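Local coordinates for metal-dependent hydrolase (Lactobacillus plantarum, PDB 2F6K) that probably decarboxylates aminocarboxymuconate semialdehyde at a bound manganese ion, as a member of the amidohydrolase superfamily, at the interface of chains A and B. Coordinates in Å, arbitrary orientation; residue numbers count along the deposited sequence, not the author numbering. Chains: chain A/B, metal-dependent hydrolase.

Three patches of one two-fold interface between identical chains are described. The C-alpha centres of contact 1 and contact 2 lie about 15 Å apart, those of contacts 2 and 3 about 9 Å, and those of contacts 1 and 3 about 19 Å. Contacts 2 and 3 share A:Tyr131, A:Met182 and B:Asn164, so they form one continuous surface. Helix 171-189 contributes to each contact, and the loop holding residues 161 to 167 recurs on one side or the other. Symmetry repeats each patch with the chains exchanged; this helix-and-loop exchange probably holds a dimer together within the deposited four-chain assembly.

Contact 1: the interface of chains A and B. Residues chain A 162, 165-166, 169, 174, 178; chain B 178, 181-182, 185, 213.
A:Leu174 and B:Met182 meet in an apolar, two-fold-related interface where helix 171-189 of one chain packs on that of the other, probably joining two subunits into a dimer. With CG anti to the backbone N (chi1 173°), A:Leu174 points its two methyl branches at different parts of chain B. CD2 reaches CG of the selenomethionine B:Met182 at 3.8 Å and also meets B:Ile185, its CD1 lying 4.0 Å from that leucine methyl. The other branch, CD1, touches CG2 of B:Thr181 at 3.9 Å and, also at 3.9 Å, CG1 of B:Val213 on helix 210-225. The selenium of B:Met182 lies 4.1 Å from the SE atom of A:Met178. Beyond it the chain bends (chi3 -81°), which brings CE to 4.0 Å from CG of A:Pro162. The two partners approach that chain end on different flanks. Towards the loop, the carboxylate of A:Asp166 crosses B:Met182 at about a right angle; the 2.8 Å between its OD1 and the backbone O of B:Met182 sets two acceptors together and is doubtful as an attraction. The evidence for cohesion is therefore the interdigitated apolar groups, which would hold the paired helices in register and so join the subunits.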
ATOM      1  N   PRO A 162      -4.661  -3.653  -3.679  1.00 48.25           N
ATOM      2  CA  PRO A 162      -5.064  -2.512  -4.507  1.00 46.79           C
ATOM      3  C   PRO A 162      -6.382  -1.953  -3.963  1.00 48.13           C
ATOM      4  O   PRO A 162      -7.303  -2.707  -3.642  1.00 48.91           O
ATOM      5  CB  PRO A 162      -5.224  -3.135  -5.889  1.00 47.65           C
ATOM      6  CG  PRO A 162      -4.205  -4.222  -5.880  1.00 46.10           C
ATOM      7  CD  PRO A 162      -4.408  -4.840  -4.513  1.00 48.01           C
ATOM      8  N   VAL A 165     -10.234  -2.051  -6.626  1.00 41.85           N
ATOM      9  CA  VAL A 165     -10.567  -3.297  -7.301  1.00 42.13           C
ATOM     10  C   VAL A 165     -11.290  -4.198  -6.301  1.00 41.05           C
ATOM     11  O   VAL A 165     -10.957  -4.205  -5.116  1.00 42.09           O
ATOM     12  CB  VAL A 165      -9.299  -4.015  -7.849  1.00 43.14           C
ATOM     13  CG1 VAL A 165      -8.477  -4.602  -6.706  1.00 43.80           C
ATOM     14  CG2 VAL A 165      -9.707  -5.100  -8.836  1.00 40.43           C
ATOM     15  N   ASP A 166     -12.290  -4.934  -6.778  1.00 39.26           N
ATOM     16  CA  ASP A 166     -13.067  -5.835  -5.930  1.00 37.95           C
ATOM     17  C   ASP A 166     -13.597  -5.124  -4.685  1.00 37.23           C
ATOM     18  O   ASP A 166     -13.778  -5.741  -3.635  1.00 36.68           O
ATOM     19  CB  ASP A 166     -12.211  -7.039  -5.509  1.00 40.19           C
ATOM     20  CG  ASP A 166     -11.552  -7.735  -6.693  1.00 40.63           C
ATOM     21  OD1 ASP A 166     -12.242  -7.969  -7.703  1.00 41.19           O
ATOM     22  OD2 ASP A 166     -10.344  -8.058  -6.613  1.00 39.82           O
ATOM     23  N   LEU A 169     -15.464  -6.631  -1.573  1.00 34.79           N
ATOM     24  CA  LEU A 169     -15.513  -8.088  -1.701  1.00 33.78           C
ATOM     25  C   LEU A 169     -15.012  -8.657  -0.380  1.00 32.70           C
ATOM     26  O   LEU A 169     -13.888  -8.361   0.030  1.00 32.30           O
ATOM     27  CB  LEU A 169     -14.603  -8.571  -2.829  1.00 31.34           C
ATOM     28  CG  LEU A 169     -14.606 -10.088  -3.017  1.00 31.21           C
ATOM     29  CD1 LEU A 169     -15.940 -10.503  -3.616  1.00 27.70           C
ATOM     30  CD2 LEU A 169     -13.447 -10.513  -3.914  1.00 28.64           C
ATOM     31  N   LEU A 174     -11.470 -14.139  -1.549  1.00 30.98           N
ATOM     32  CA  LEU A 174     -10.302 -14.126  -2.421  1.00 30.20           C
ATOM     33  C   LEU A 174      -9.024 -13.771  -1.645  1.00 32.31           C
ATOM     34  O   LEU A 174      -7.953 -14.337  -1.891  1.00 30.87           O
ATOM     35  CB  LEU A 174     -10.505 -13.122  -3.564  1.00 30.36           C
ATOM     36  CG  LEU A 174      -9.285 -12.897  -4.463  1.00 30.77           C
ATOM     37  CD1 LEU A 174      -9.003 -14.156  -5.272  1.00 30.63           C
ATOM     38  CD2 LEU A 174      -9.531 -11.715  -5.378  1.00 28.78           C
HETATM   39  N   MSE A 178      -5.238 -15.661  -1.436  1.00 34.95           N
HETATM   40  CA  MSE A 178      -4.036 -14.997  -1.899  1.00 34.89           C
HETATM   41  C   MSE A 178      -2.999 -15.009  -0.782  1.00 34.50           C
HETATM   42  O   MSE A 178      -1.810 -15.240  -1.030  1.00 35.82           O
HETATM   43  CB  MSE A 178      -4.351 -13.566  -2.331  1.00 35.48           C
HETATM   44  CG  MSE A 178      -5.324 -13.487  -3.509  1.00 45.50           C
HETATM   45 SE   MSE A 178      -5.496 -11.702  -4.290  1.00 57.85          SE
HETATM   46  CE  MSE A 178      -6.294 -10.780  -2.779  1.00 43.81           C
TER
HETATM   47  N   MSE B 178      -2.619 -13.215  -9.657  1.00 34.95           N
HETATM   48  CA  MSE B 178      -3.458 -12.548  -8.683  1.00 34.89           C
HETATM   49  C   MSE B 178      -4.184 -11.391  -9.360  1.00 34.50           C
HETATM   50  O   MSE B 178      -5.375 -11.164  -9.114  1.00 35.82           O
HETATM   51  CB  MSE B 178      -2.618 -12.048  -7.510  1.00 35.48           C
HETATM   52  CG  MSE B 178      -1.930 -13.172  -6.733  1.00 45.50           C
HETATM   53 SE   MSE B 178      -1.117 -12.602  -5.047  1.00 57.85          SE
HETATM   54  CE  MSE B 178       0.254 -11.421  -5.750  1.00 43.81           C
ATOM     55  N   THR B 181      -6.981 -12.532 -11.760  1.00 27.58           N
ATOM     56  CA  THR B 181      -8.067 -13.027 -10.940  1.00 27.93           C
ATOM     57  C   THR B 181      -8.869 -11.888 -10.323  1.00 31.57           C
ATOM     58  O   THR B 181     -10.106 -11.906 -10.332  1.00 30.17           O
ATOM     59  CB  THR B 181      -7.544 -13.933  -9.814  1.00 27.44           C
ATOM     60  OG1 THR B 181      -6.669 -14.931 -10.361  1.00 25.56           O
ATOM     61  CG2 THR B 181      -8.715 -14.632  -9.126  1.00 24.55           C
HETATM   62  N   MSE B 182      -8.168 -10.898  -9.782  1.00 33.22           N
HETATM   63  CA  MSE B 182      -8.858  -9.774  -9.169  1.00 34.14           C
HETATM   64  C   MSE B 182      -9.647  -9.011 -10.229  1.00 33.36           C
HETATM   65  O   MSE B 182     -10.779  -8.591  -9.982  1.00 33.23           O
HETATM   66  CB  MSE B 182      -7.862  -8.841  -8.473  1.00 34.78           C
HETATM   67  CG  MSE B 182      -7.117  -9.480  -7.302  1.00 37.07           C
HETATM   68 SE   MSE B 182      -6.122  -8.181  -6.218  1.00 46.16          SE
HETATM   69  CE  MSE B 182      -4.545  -7.982  -7.321  1.00 37.75           C
ATOM     70  N   ILE B 185     -13.046 -10.759 -11.332  1.00 29.55           N
ATOM     71  CA  ILE B 185     -14.081 -10.581 -10.345  1.00 30.88           C
ATOM     72  C   ILE B 185     -14.571  -9.134 -10.367  1.00 32.62           C
ATOM     73  O   ILE B 185     -15.758  -8.865 -10.184  1.00 32.00           O
ATOM     74  CB  ILE B 185     -13.545 -10.963  -8.951  1.00 28.95           C
ATOM     75  CG1 ILE B 185     -13.068 -12.419  -8.988  1.00 29.43           C
ATOM     76  CG2 ILE B 185     -14.621 -10.759  -7.895  1.00 26.10           C
ATOM     77  CD1 ILE B 185     -12.547 -12.961  -7.670  1.00 31.96           C
ATOM     78  N   VAL B 213     -11.166 -20.294  -7.592  1.00 28.92           N
ATOM     79  CA  VAL B 213     -12.016 -19.360  -6.846  1.00 30.45           C
ATOM     80  C   VAL B 213     -13.488 -19.345  -7.237  1.00 28.13           C
ATOM     81  O   VAL B 213     -14.351 -19.072  -6.399  1.00 29.62           O
ATOM     82  CB  VAL B 213     -11.502 -17.901  -6.930  1.00 30.31           C
ATOM     83  CG1 VAL B 213     -10.301 -17.737  -6.052  1.00 34.85           C
ATOM     84  CG2 VAL B 213     -11.166 -17.537  -8.369  1.00 32.86           C
TER

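Contact 2: the interface of chains A and B. Residues chain A 129, 131, 159-160, 182; chain B 161-162, 164.
The ring of B:Pro162 packs against the hydroxyl end of A:Tyr131, sitting beyond the CE1 and OH edge, displaced to one side of the aromatic plane, and crossing the tyrosine obliquely. Its CB is 3.7 Å from the ring carbon CE1, and its CG is 3.3 Å from the phenolic OH. The same CB meets the A:Ala159 methyl, CB, at 3.8 Å, while the terminal methyl of A:Met182 closes in at CG, repeating by symmetry a packing of contact 1. A:Ile160 also borders this loop, but its end is modelled too close to the backbone O of B:Leu161, which makes its placement uncertain. In the second shell, the backbone N of A:Ala159 donates a hydrogen bond to A:Tyr131 OH, 2.9 Å long and nearly straight at 171°; this fixes the phenol end against which the proline rests. Two waters then tie backbone to backbone. Water 1 lies 2.7 Å from B:Asn164 O and also meets the N of A:Tyr131. Water 2 is 2.7 Å from B:Asn164 N and 3.0 Å from the carbonyl O of A:Gly129. No direct polar bond spans this patch. Proline packing and water bridges thus probably seat the chain B loop on the neighbouring subunit and help fix how the two chains are oriented.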
ATOM      1  N   GLY A 129       1.276  -7.739   8.696  1.00 28.50           N
ATOM      2  CA  GLY A 129       2.434  -7.547   7.840  1.00 29.48           C
ATOM      3  C   GLY A 129       3.601  -8.499   8.018  1.00 30.21           C
ATOM      4  O   GLY A 129       4.460  -8.592   7.139  1.00 31.16           O
ATOM      5  N   TYR A 131       4.660 -11.943   7.737  1.00 26.95           N
ATOM      6  CA  TYR A 131       4.206 -13.209   7.176  1.00 26.44           C
ATOM      7  C   TYR A 131       4.947 -14.394   7.775  1.00 27.14           C
ATOM      8  O   TYR A 131       6.155 -14.326   8.030  1.00 24.15           O
ATOM      9  CB  TYR A 131       4.360 -13.207   5.644  1.00 27.43           C
ATOM     10  CG  TYR A 131       3.259 -12.446   4.940  1.00 28.68           C
ATOM     11  CD1 TYR A 131       3.234 -11.050   4.943  1.00 28.57           C
ATOM     12  CD2 TYR A 131       2.172 -13.122   4.378  1.00 30.09           C
ATOM     13  CE1 TYR A 131       2.148 -10.348   4.420  1.00 25.80           C
ATOM     14  CE2 TYR A 131       1.079 -12.430   3.854  1.00 28.41           C
ATOM     15  CZ  TYR A 131       1.070 -11.045   3.884  1.00 29.14           C
ATOM     16  OH  TYR A 131      -0.043 -10.357   3.451  1.00 26.49           O
ATOM     17  N   ALA A 159      -1.731  -8.100   4.019  1.00 35.82           N
ATOM     18  CA  ALA A 159      -1.272  -6.845   4.618  1.00 38.30           C
ATOM     19  C   ALA A 159      -1.817  -5.631   3.872  1.00 41.41           C
ATOM     20  O   ALA A 159      -2.356  -4.713   4.488  1.00 42.95           O
ATOM     21  CB  ALA A 159       0.255  -6.803   4.655  1.00 33.45           C
ATOM     22  N   ILE A 160      -1.676  -5.629   2.549  1.00 44.29           N
ATOM     23  CA  ILE A 160      -2.175  -4.532   1.729  1.00 46.55           C
ATOM     24  C   ILE A 160      -2.582  -5.044   0.348  1.00 47.56           C
ATOM     25  O   ILE A 160      -2.004  -6.007  -0.170  1.00 45.37           O
ATOM     26  CB  ILE A 160      -1.117  -3.430   1.539  1.00 50.66           C
ATOM     27  CG1 ILE A 160       0.062  -3.990   0.748  1.00 52.82           C
ATOM     28  CG2 ILE A 160      -0.645  -2.908   2.889  1.00 51.22           C
ATOM     29  CD1 ILE A 160       1.073  -2.947   0.354  1.00 56.91           C
HETATM   30  N   MSE A 182       0.650 -16.735  -0.834  1.00 33.22           N
HETATM   31  CA  MSE A 182       1.861 -15.940  -0.710  1.00 34.14           C
HETATM   32  C   MSE A 182       2.713 -16.473   0.439  1.00 33.36           C
HETATM   33  O   MSE A 182       3.937 -16.554   0.321  1.00 33.23           O
HETATM   34  CB  MSE A 182       1.521 -14.464  -0.480  1.00 34.78           C
HETATM   35  CG  MSE A 182       0.782 -13.803  -1.643  1.00 37.07           C
HETATM   36 SE   MSE A 182       0.671 -11.851  -1.477  1.00 46.16          SE
HETATM   37  CE  MSE A 182      -0.814 -11.715  -0.247  1.00 37.75           C
TER
ATOM     38  N   LEU B 161       1.147  -4.539  -3.184  1.00 48.58           N
ATOM     39  CA  LEU B 161       1.208  -5.832  -2.502  1.00 49.07           C
ATOM     40  C   LEU B 161       1.984  -5.723  -1.195  1.00 48.22           C
ATOM     41  O   LEU B 161       2.714  -4.759  -0.978  1.00 49.44           O
ATOM     42  CB  LEU B 161       1.915  -6.860  -3.391  1.00 48.74           C
ATOM     43  CG  LEU B 161       1.242  -7.292  -4.688  1.00 48.52           C
ATOM     44  CD1 LEU B 161       2.171  -8.202  -5.470  1.00 46.83           C
ATOM     45  CD2 LEU B 161      -0.060  -8.002  -4.357  1.00 48.87           C
ATOM     46  N   PRO B 162       1.840  -6.718  -0.305  1.00 48.25           N
ATOM     47  CA  PRO B 162       2.559  -6.691   0.972  1.00 46.79           C
ATOM     48  C   PRO B 162       4.060  -6.579   0.685  1.00 48.13           C
ATOM     49  O   PRO B 162       4.589  -7.269  -0.190  1.00 48.91           O
ATOM     50  CB  PRO B 162       2.187  -8.028   1.601  1.00 47.65           C
ATOM     51  CG  PRO B 162       0.809  -8.262   1.084  1.00 46.10           C
ATOM     52  CD  PRO B 162       0.945  -7.886  -0.376  1.00 48.01           C
ATOM     53  N   ASN B 164       6.760  -7.176   2.859  1.00 46.51           N
ATOM     54  CA  ASN B 164       7.599  -8.217   3.446  1.00 45.20           C
ATOM     55  C   ASN B 164       7.163  -9.655   3.236  1.00 43.18           C
ATOM     56  O   ASN B 164       7.033 -10.408   4.196  1.00 42.24           O
ATOM     57  CB  ASN B 164       7.764  -7.979   4.943  1.00 45.96           C
ATOM     58  CG  ASN B 164       8.601  -6.756   5.243  1.00 49.20           C
ATOM     59  OD1 ASN B 164       9.751  -6.652   4.814  1.00 53.04           O
ATOM     60  ND2 ASN B 164       8.027  -5.822   5.984  1.00 47.79           N
TER
HETATM   61  O   HOH W   1       7.229 -10.726   6.884  1.00 30.68           O
HETATM   62  O   HOH W   2       4.658  -6.983   4.621  1.00 56.42           O

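Contact 3: the interface of chains A and B. Residues chain A 131, 182, 185-186, 189-190; chain B 164-167.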
ATOM      1  N   TYR A 131       4.660 -11.943   7.737  1.00 26.95           N
ATOM      2  CA  TYR A 131       4.206 -13.209   7.176  1.00 26.44           C
ATOM      3  C   TYR A 131       4.947 -14.394   7.775  1.00 27.14           C
ATOM      4  O   TYR A 131       6.155 -14.326   8.030  1.00 24.15           O
ATOM      5  CB  TYR A 131       4.360 -13.207   5.644  1.00 27.43           C
ATOM      6  CG  TYR A 131       3.259 -12.446   4.940  1.00 28.68           C
ATOM      7  CD1 TYR A 131       3.234 -11.050   4.943  1.00 28.57           C
ATOM      8  CD2 TYR A 131       2.172 -13.122   4.378  1.00 30.09           C
ATOM      9  CE1 TYR A 131       2.148 -10.348   4.420  1.00 25.80           C
ATOM     10  CE2 TYR A 131       1.079 -12.430   3.854  1.00 28.41           C
ATOM     11  CZ  TYR A 131       1.070 -11.045   3.884  1.00 29.14           C
ATOM     12  OH  TYR A 131      -0.043 -10.357   3.451  1.00 26.49           O
HETATM   13  N   MSE A 182       0.650 -16.735  -0.834  1.00 33.22           N
HETATM   14  CA  MSE A 182       1.861 -15.940  -0.710  1.00 34.14           C
HETATM   15  C   MSE A 182       2.713 -16.473   0.439  1.00 33.36           C
HETATM   16  O   MSE A 182       3.937 -16.554   0.321  1.00 33.23           O
HETATM   17  CB  MSE A 182       1.521 -14.464  -0.480  1.00 34.78           C
HETATM   18  CG  MSE A 182       0.782 -13.803  -1.643  1.00 37.07           C
HETATM   19 SE   MSE A 182       0.671 -11.851  -1.477  1.00 46.16          SE
HETATM   20  CE  MSE A 182      -0.814 -11.715  -0.247  1.00 37.75           C
ATOM     21  N   ILE A 185       4.733 -19.794  -0.406  1.00 29.55           N
ATOM     22  CA  ILE A 185       5.891 -19.521  -1.219  1.00 30.88           C
ATOM     23  C   ILE A 185       6.963 -18.831  -0.376  1.00 32.62           C
ATOM     24  O   ILE A 185       8.157 -19.074  -0.549  1.00 32.00           O
ATOM     25  CB  ILE A 185       5.488 -18.649  -2.425  1.00 28.95           C
ATOM     26  CG1 ILE A 185       4.414 -19.387  -3.231  1.00 29.43           C
ATOM     27  CG2 ILE A 185       6.705 -18.333  -3.282  1.00 26.10           C
ATOM     28  CD1 ILE A 185       3.941 -18.672  -4.482  1.00 31.96           C
ATOM     29  N   ASN A 186       6.530 -17.984   0.551  1.00 30.89           N
ATOM     30  CA  ASN A 186       7.465 -17.276   1.406  1.00 30.27           C
ATOM     31  C   ASN A 186       8.254 -18.330   2.178  1.00 31.09           C
ATOM     32  O   ASN A 186       9.467 -18.217   2.369  1.00 30.61           O
ATOM     33  CB  ASN A 186       6.698 -16.375   2.374  1.00 28.12           C
ATOM     34  CG  ASN A 186       7.596 -15.376   3.074  1.00 28.27           C
ATOM     35  OD1 ASN A 186       7.717 -15.383   4.296  1.00 29.26           O
ATOM     36  ND2 ASN A 186       8.230 -14.507   2.300  1.00 20.63           N
ATOM     37  N   LYS A 189      10.863 -19.864  -0.047  1.00 32.65           N
ATOM     38  CA  LYS A 189      11.975 -18.934  -0.146  1.00 30.52           C
ATOM     39  C   LYS A 189      12.947 -19.031   1.037  1.00 31.32           C
ATOM     40  O   LYS A 189      14.164 -18.993   0.854  1.00 30.90           O
ATOM     41  CB  LYS A 189      11.432 -17.509  -0.258  1.00 27.99           C
ATOM     42  CG  LYS A 189      12.504 -16.416  -0.287  1.00 28.72           C
ATOM     43  CD  LYS A 189      11.862 -15.029  -0.276  1.00 28.61           C
ATOM     44  CE  LYS A 189      12.889 -13.918  -0.072  1.00 30.72           C
ATOM     45  NZ  LYS A 189      13.882 -13.887  -1.176  1.00 29.06           N
ATOM     46  N   TYR A 190      12.414 -19.164   2.247  1.00 31.59           N
ATOM     47  CA  TYR A 190      13.260 -19.245   3.430  1.00 31.63           C
ATOM     48  C   TYR A 190      13.661 -20.656   3.865  1.00 31.23           C
ATOM     49  O   TYR A 190      14.152 -20.850   4.973  1.00 31.25           O
ATOM     50  CB  TYR A 190      12.591 -18.498   4.583  1.00 26.99           C
ATOM     51  CG  TYR A 190      12.607 -16.998   4.381  1.00 29.84           C
ATOM     52  CD1 TYR A 190      13.818 -16.310   4.275  1.00 29.95           C
ATOM     53  CD2 TYR A 190      11.418 -16.267   4.263  1.00 27.94           C
ATOM     54  CE1 TYR A 190      13.850 -14.933   4.056  1.00 31.15           C
ATOM     55  CE2 TYR A 190      11.437 -14.884   4.040  1.00 25.78           C
ATOM     56  CZ  TYR A 190      12.660 -14.224   3.938  1.00 28.99           C
ATOM     57  OH  TYR A 190      12.703 -12.868   3.698  1.00 28.13           O
TER
ATOM     58  N   ASN B 164       6.760  -7.176   2.859  1.00 46.51           N
ATOM     59  CA  ASN B 164       7.599  -8.217   3.446  1.00 45.20           C
ATOM     60  C   ASN B 164       7.163  -9.655   3.236  1.00 43.18           C
ATOM     61  O   ASN B 164       7.033 -10.408   4.196  1.00 42.24           O
ATOM     62  CB  ASN B 164       7.764  -7.979   4.943  1.00 45.96           C
ATOM     63  CG  ASN B 164       8.601  -6.756   5.243  1.00 49.20           C
ATOM     64  OD1 ASN B 164       9.751  -6.652   4.814  1.00 53.04           O
ATOM     65  ND2 ASN B 164       8.027  -5.822   5.984  1.00 47.79           N
ATOM     66  N   VAL B 165       6.946 -10.033   1.984  1.00 41.85           N
ATOM     67  CA  VAL B 165       6.568 -11.400   1.654  1.00 42.13           C
ATOM     68  C   VAL B 165       6.974 -11.667   0.206  1.00 41.05           C
ATOM     69  O   VAL B 165       6.881 -10.778  -0.640  1.00 42.09           O
ATOM     70  CB  VAL B 165       5.040 -11.637   1.835  1.00 43.14           C
ATOM     71  CG1 VAL B 165       4.252 -10.926   0.740  1.00 43.80           C
ATOM     72  CG2 VAL B 165       4.747 -13.131   1.832  1.00 40.43           C
ATOM     73  N   ASP B 166       7.443 -12.881  -0.066  1.00 39.26           N
ATOM     74  CA  ASP B 166       7.869 -13.268  -1.409  1.00 37.95           C
ATOM     75  C   ASP B 166       8.865 -12.268  -1.997  1.00 37.23           C
ATOM     76  O   ASP B 166       8.929 -12.081  -3.212  1.00 36.68           O
ATOM     77  CB  ASP B 166       6.653 -13.389  -2.339  1.00 40.19           C
ATOM     78  CG  ASP B 166       5.561 -14.283  -1.767  1.00 40.63           C
ATOM     79  OD1 ASP B 166       5.890 -15.376  -1.266  1.00 41.19           O
ATOM     80  OD2 ASP B 166       4.369 -13.901  -1.823  1.00 39.82           O
ATOM     81  N   ILE B 167       9.646 -11.631  -1.129  1.00 37.18           N
ATOM     82  CA  ILE B 167      10.632 -10.645  -1.557  1.00 37.36           C
ATOM     83  C   ILE B 167      11.449 -11.097  -2.766  1.00 37.92           C
ATOM     84  O   ILE B 167      12.083 -12.153  -2.744  1.00 38.40           O
ATOM     85  CB  ILE B 167      11.605 -10.288  -0.406  1.00 36.19           C
ATOM     86  CG1 ILE B 167      10.847  -9.535   0.693  1.00 36.89           C
ATOM     87  CG2 ILE B 167      12.769  -9.442  -0.939  1.00 32.40           C
ATOM     88  CD1 ILE B 167      11.723  -9.096   1.870  1.00 38.67           C
TER
HETATM   89  O   HOH W   3       7.229 -10.726   6.884  1.00 30.68           O
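B:Val165 lies over one face of A:Tyr131, its CB 3.9 Å from the ring centroid and offset toward the rim, an arrangement that makes a CH-pi contact. Its CG2, anti to the backbone N while CG1 sits between N and the carbonyl carbon (chi1 72°), points inward and touches A:Tyr131 CG at 3.5 Å. The same methyl meets the CB of A:Asn186 at 3.8 Å, so valine fills the notch between tyrosine and helix 171-189. Further out, A:Lys189 runs extended before bending at its last torsion (chi4 62°), and its CE packs 3.9 Å from B:Ile167 CB. The bend delivers NZ to the carbonyl O of B:Ile167 in a 2.9 Å hydrogen bond; the C=O...N angle is 146°, with the donor tilted from the carbonyl plane. An alanine in place of A:Lys189 would probably leave that carbonyl without its donor and open a gap beside B:Ile167. Between these ends, A:Asn186 ND2 stands 3.0 Å from B:Asp166 N, two donors as modelled, so its amide orientation is doubtful. On the last turns of helix 171-189, B:Asp166 OD1 lies near A:Met182 O, a doubtful approach of two acceptors, and 3.2 Å from the backbone N of A:Asn186, a possible donor. Together, the valine-tyrosine core and the lysine clasp probably fasten the loop of one subunit along the helix of the other, steadying the dimer.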